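Local coordinates for protein probable glutathione S-transferase GSTU1 (Oryza sativa, PDB 1OYJ) that conjugates reduced glutathione to a wide range of hydrophobic electrophiles, as a tau-class glutathione transferase linked to herbicide detoxification, at residues 134-142 with 183-194. Numbering follows the deposited sequence.
With GSH (glutathione), chain O.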
loop_
_atom_site.group_PDB
_atom_site.type_symbol
_atom_site.label_atom_id
_atom_site.label_comp_id
_atom_site.label_asym_id
_atom_site.label_seq_id
_atom_site.Cartn_x
_atom_site.Cartn_y
_atom_site.Cartn_z
ATOM N N GLY A 134 -10.391 14.906 16.192
ATOM C CA GLY A 134 -9.439 14.713 17.255
ATOM C C GLY A 134 -9.666 13.377 17.986
ATOM O O GLY A 134 -8.701 12.723 18.376
ATOM N N ARG A 135 -10.926 13.016 18.262
ATOM C CA ARG A 135 -11.195 11.796 18.925
ATOM C C ARG A 135 -10.780 10.578 18.069
ATOM O O ARG A 135 -10.304 9.530 18.611
ATOM C CB ARG A 135 -12.684 11.677 19.352
ATOM C CG ARG A 135 -13.051 12.637 20.517
ATOM C CD ARG A 135 -14.520 12.479 20.985
ATOM N NE ARG A 135 -15.456 12.959 19.990
ATOM C CZ ARG A 135 -16.108 14.113 20.101
ATOM N NH1 ARG A 135 -15.818 14.869 21.116
ATOM N NH2 ARG A 135 -17.022 14.515 19.204
ATOM N N GLU A 136 -10.919 10.712 16.773
ATOM C CA GLU A 136 -10.598 9.593 15.915
ATOM C C GLU A 136 -9.064 9.514 15.900
ATOM O O GLU A 136 -8.546 8.423 15.887
ATOM C CB GLU A 136 -11.134 9.757 14.471
ATOM C CG GLU A 136 -12.683 9.704 14.357
ATOM C CD GLU A 136 -13.187 9.231 13.003
ATOM O OE1 GLU A 136 -13.701 8.076 12.916
ATOM O OE2 GLU A 136 -13.116 10.032 12.088
ATOM N N MET A 137 -8.381 10.673 15.897
ATOM C CA MET A 137 -6.907 10.668 15.924
ATOM C C MET A 137 -6.394 9.991 17.181
ATOM O O MET A 137 -5.530 9.111 17.095
ATOM C CB MET A 137 -6.257 12.038 15.752
ATOM C CG MET A 137 -4.689 11.954 15.766
ATOM S SD MET A 137 -3.913 10.776 14.524
ATOM C CE MET A 137 -4.107 11.764 13.182
ATOM N N ALA A 138 -6.960 10.353 18.330
ATOM C CA ALA A 138 -6.531 9.722 19.582
ATOM C C ALA A 138 -6.658 8.198 19.526
ATOM O O ALA A 138 -5.807 7.517 20.079
ATOM C CB ALA A 138 -7.289 10.204 20.710
ATOM N N GLU A 139 -7.759 7.689 18.955
ATOM C CA GLU A 139 -8.013 6.293 18.883
ATOM C C GLU A 139 -7.032 5.631 17.913
ATOM O O GLU A 139 -6.609 4.548 18.190
ATOM C CB GLU A 139 -9.500 6.026 18.482
ATOM C CG GLU A 139 -9.915 4.637 18.619
ATOM C CD GLU A 139 -9.854 4.118 20.054
ATOM O OE1 GLU A 139 -9.826 4.927 21.048
ATOM O OE2 GLU A 139 -9.804 2.852 20.106
ATOM N N ILE A 140 -6.709 6.271 16.794
ATOM C CA ILE A 140 -5.651 5.763 15.881
ATOM C C ILE A 140 -4.281 5.579 16.687
ATOM O O ILE A 140 -3.604 4.528 16.629
ATOM C CB ILE A 140 -5.479 6.753 14.772
ATOM C CG1 ILE A 140 -6.596 6.497 13.793
ATOM C CG2 ILE A 140 -4.136 6.537 14.009
ATOM C CD1 ILE A 140 -6.678 7.433 12.750
ATOM N N LEU A 141 -3.970 6.563 17.490
ATOM C CA LEU A 141 -2.746 6.489 18.275
ATOM C C LEU A 141 -2.857 5.373 19.330
ATOM O O LEU A 141 -1.884 4.667 19.599
ATOM C CB LEU A 141 -2.449 7.823 18.925
ATOM C CG LEU A 141 -2.271 8.987 17.889
ATOM C CD1 LEU A 141 -2.014 10.309 18.678
ATOM C CD2 LEU A 141 -1.086 8.656 17.056
ATOM N N ARG A 142 -4.049 5.188 19.870
ATOM C CA ARG A 142 -4.237 4.094 20.845
ATOM C C ARG A 142 -4.109 2.747 20.160
ATOM O O ARG A 142 -3.585 1.780 20.747
ATOM C CB ARG A 142 -5.615 4.199 21.544
ATOM C CG ARG A 142 -5.717 5.165 22.693
ATOM C CD ARG A 142 -7.138 5.190 23.309
ATOM N NE ARG A 142 -7.449 6.428 23.996
ATOM C CZ ARG A 142 -8.338 7.325 23.560
ATOM N NH1 ARG A 142 -9.002 7.159 22.405
ATOM N NH2 ARG A 142 -8.548 8.408 24.279
ATOM N N GLY A 183 -6.430 18.916 17.871
ATOM C CA GLY A 183 -7.369 17.916 18.235
ATOM C C GLY A 183 -7.885 17.927 19.660
ATOM O O GLY A 183 -8.880 17.270 19.967
ATOM N N GLY A 184 -7.222 18.666 20.509
ATOM C CA GLY A 184 -7.624 18.864 21.873
ATOM C C GLY A 184 -7.320 17.671 22.745
ATOM O O GLY A 184 -8.185 17.293 23.562
ATOM N N PHE A 185 -6.170 17.018 22.559
ATOM C CA PHE A 185 -5.795 15.941 23.487
ATOM C C PHE A 185 -4.288 15.993 23.649
ATOM O O PHE A 185 -3.628 16.753 22.914
ATOM C CB PHE A 185 -6.232 14.583 22.983
ATOM C CG PHE A 185 -5.586 14.195 21.676
ATOM C CD1 PHE A 185 -4.379 13.534 21.664
ATOM C CD2 PHE A 185 -6.146 14.579 20.457
ATOM C CE1 PHE A 185 -3.756 13.262 20.440
ATOM C CE2 PHE A 185 -5.549 14.259 19.259
ATOM C CZ PHE A 185 -4.356 13.624 19.247
ATOM N N SER A 186 -3.758 15.140 24.536
ATOM C CA SER A 186 -2.327 14.974 24.803
ATOM C C SER A 186 -1.935 13.507 24.495
ATOM O O SER A 186 -2.557 12.570 24.977
ATOM C CB SER A 186 -2.039 15.340 26.273
ATOM O OG SER A 186 -1.066 14.505 26.892
ATOM N N VAL A 187 -0.924 13.323 23.664
ATOM C CA VAL A 187 -0.486 11.996 23.337
ATOM C C VAL A 187 -0.024 11.260 24.576
ATOM O O VAL A 187 -0.257 10.080 24.737
ATOM C CB VAL A 187 0.616 12.034 22.349
ATOM C CG1 VAL A 187 1.063 10.599 22.025
ATOM C CG2 VAL A 187 0.108 12.667 21.055
ATOM N N GLU A 188 0.644 11.970 25.453
ATOM C CA GLU A 188 1.110 11.407 26.702
ATOM C C GLU A 188 -0.092 10.781 27.471
ATOM O O GLU A 188 -0.015 9.633 27.941
ATOM C CB GLU A 188 1.907 12.460 27.520
ATOM C CG GLU A 188 2.475 11.855 28.784
ATOM C CD GLU A 188 3.630 10.956 28.480
ATOM O OE1 GLU A 188 4.408 11.358 27.589
ATOM O OE2 GLU A 188 3.704 9.857 29.083
ATOM N N GLU A 189 -1.193 11.510 27.612
ATOM C CA GLU A 189 -2.409 10.965 28.286
ATOM C C GLU A 189 -3.110 9.827 27.543
ATOM O O GLU A 189 -3.413 8.763 28.085
ATOM C CB GLU A 189 -3.447 12.074 28.520
ATOM C CG GLU A 189 -4.897 11.567 28.600
ATOM C CD GLU A 189 -5.310 11.107 29.987
ATOM O OE1 GLU A 189 -4.473 11.207 30.920
ATOM O OE2 GLU A 189 -6.479 10.644 30.163
ATOM N N VAL A 190 -3.281 10.027 26.247
ATOM C CA VAL A 190 -4.041 9.124 25.474
ATOM C C VAL A 190 -3.260 7.851 25.190
ATOM O O VAL A 190 -3.829 6.772 25.177
ATOM C CB VAL A 190 -4.381 9.854 24.105
ATOM C CG1 VAL A 190 -4.453 8.887 22.983
ATOM C CG2 VAL A 190 -5.679 10.746 24.243
ATOM N N ALA A 191 -1.953 7.962 24.924
ATOM C CA ALA A 191 -1.139 6.789 24.542
ATOM C C ALA A 191 0.330 6.886 25.020
ATOM O O ALA A 191 1.275 7.012 24.230
ATOM C CB ALA A 191 -1.197 6.631 23.062
ATOM N N PRO A 192 0.522 6.843 26.336
ATOM C CA PRO A 192 1.829 7.088 26.959
ATOM C C PRO A 192 2.969 6.223 26.381
ATOM O O PRO A 192 4.068 6.703 26.205
ATOM C CB PRO A 192 1.607 6.755 28.510
ATOM C CG PRO A 192 0.260 6.085 28.571
ATOM C CD PRO A 192 -0.485 6.406 27.297
ATOM N N ARG A 193 2.706 4.990 26.039
ATOM C CA ARG A 193 3.750 4.147 25.480
ATOM C C ARG A 193 4.124 4.557 24.056
ATOM O O ARG A 193 5.291 4.402 23.676
ATOM C CB ARG A 193 3.407 2.665 25.530
ATOM C CG ARG A 193 3.607 2.041 26.920
ATOM C CD ARG A 193 3.178 0.644 26.930
ATOM N NE ARG A 193 1.731 0.672 27.025
ATOM C CZ ARG A 193 0.894 0.234 26.145
ATOM N NH1 ARG A 193 -0.374 0.399 26.387
ATOM N NH2 ARG A 193 1.309 -0.330 25.043
ATOM N N LEU A 194 3.185 5.161 23.330
ATOM C CA LEU A 194 3.548 5.654 22.014
ATOM C C LEU A 194 4.402 6.926 22.146
ATOM O O LEU A 194 5.373 7.115 21.436
ATOM C CB LEU A 194 2.315 5.927 21.186
ATOM C CG LEU A 194 2.546 6.222 19.723
ATOM C CD1 LEU A 194 3.120 4.930 19.002
ATOM C CD2 LEU A 194 1.315 6.697 19.021
HETATM N N1 GSH O . -12.992 4.481 3.867
HETATM C CA1 GSH O . -12.709 5.727 4.582
HETATM C C1 GSH O . -14.030 6.429 4.804
HETATM O O11 GSH O . -14.208 7.577 4.418
HETATM O O12 GSH O . -14.952 5.857 5.351
HETATM C CB1 GSH O . -11.940 5.385 5.911
HETATM C CG1 GSH O . -11.540 6.641 6.696
HETATM C CD1 GSH O . -10.641 6.514 7.945
HETATM O OE1 GSH O . -9.547 5.984 7.874
HETATM N N2 GSH O . -11.107 7.079 9.063
HETATM C CA2 GSH O . -10.303 7.372 10.253
HETATM C C2 GSH O . -10.759 6.586 11.435
HETATM O O2 GSH O . -10.394 6.893 12.593
HETATM C CB2 GSH O . -10.306 8.861 10.547
HETATM S SG2 GSH O . -9.550 9.731 9.162
HETATM N N3 GSH O . -11.542 5.523 11.082
HETATM C CA3 GSH O . -11.947 4.525 12.058
HETATM C C3 GSH O . -10.823 3.664 12.635
HETATM O O31 GSH O . -9.699 3.630 12.030
HETATM O O32 GSH O . -11.065 3.011 13.705
HETATM O O HOH W 1 -8.024 10.127 27.124
#
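F185 lays one face of its ring over the backbone at A138 N, a worked example of side chains from a loop and a short helix closing over a helix by van der Waals contact. With chi1 at 62°, CG is wedged between its own N and C, a rotamer that turns the ring in toward 134-142. There CE2 lies 3.6 Å from G134 O, and CZ meets M137 CG at 3.9 Å. The side chains of L141 and F185 cross at about a right angle, and L141 divides its branches: CD1 touches F185 CE1 and V187 CG2, while CD2 packs against L194 CD2 at 3.7 Å. Three residues after V187, V190 sets CG1 3.5 Å from A138 O and both methyls against A138 CB. R142, extended from CG to NE, runs across V190, whose CG1 sits over one guanidinium face, offset toward its rim; NH1 makes a salt bridge to E139 OE1 (2.7 Å), tilted 21° from that plane. Replacing R142 by alanine is likely to leave the E139 carboxylate without this cation and the V190 methyls less covered. E136 and I140 turn elsewhere, toward a bound glutathione. The arrangement joins helix 127-148 to helices 187-190 and 192-201 within the all-helical C-terminal domain of the GST fold.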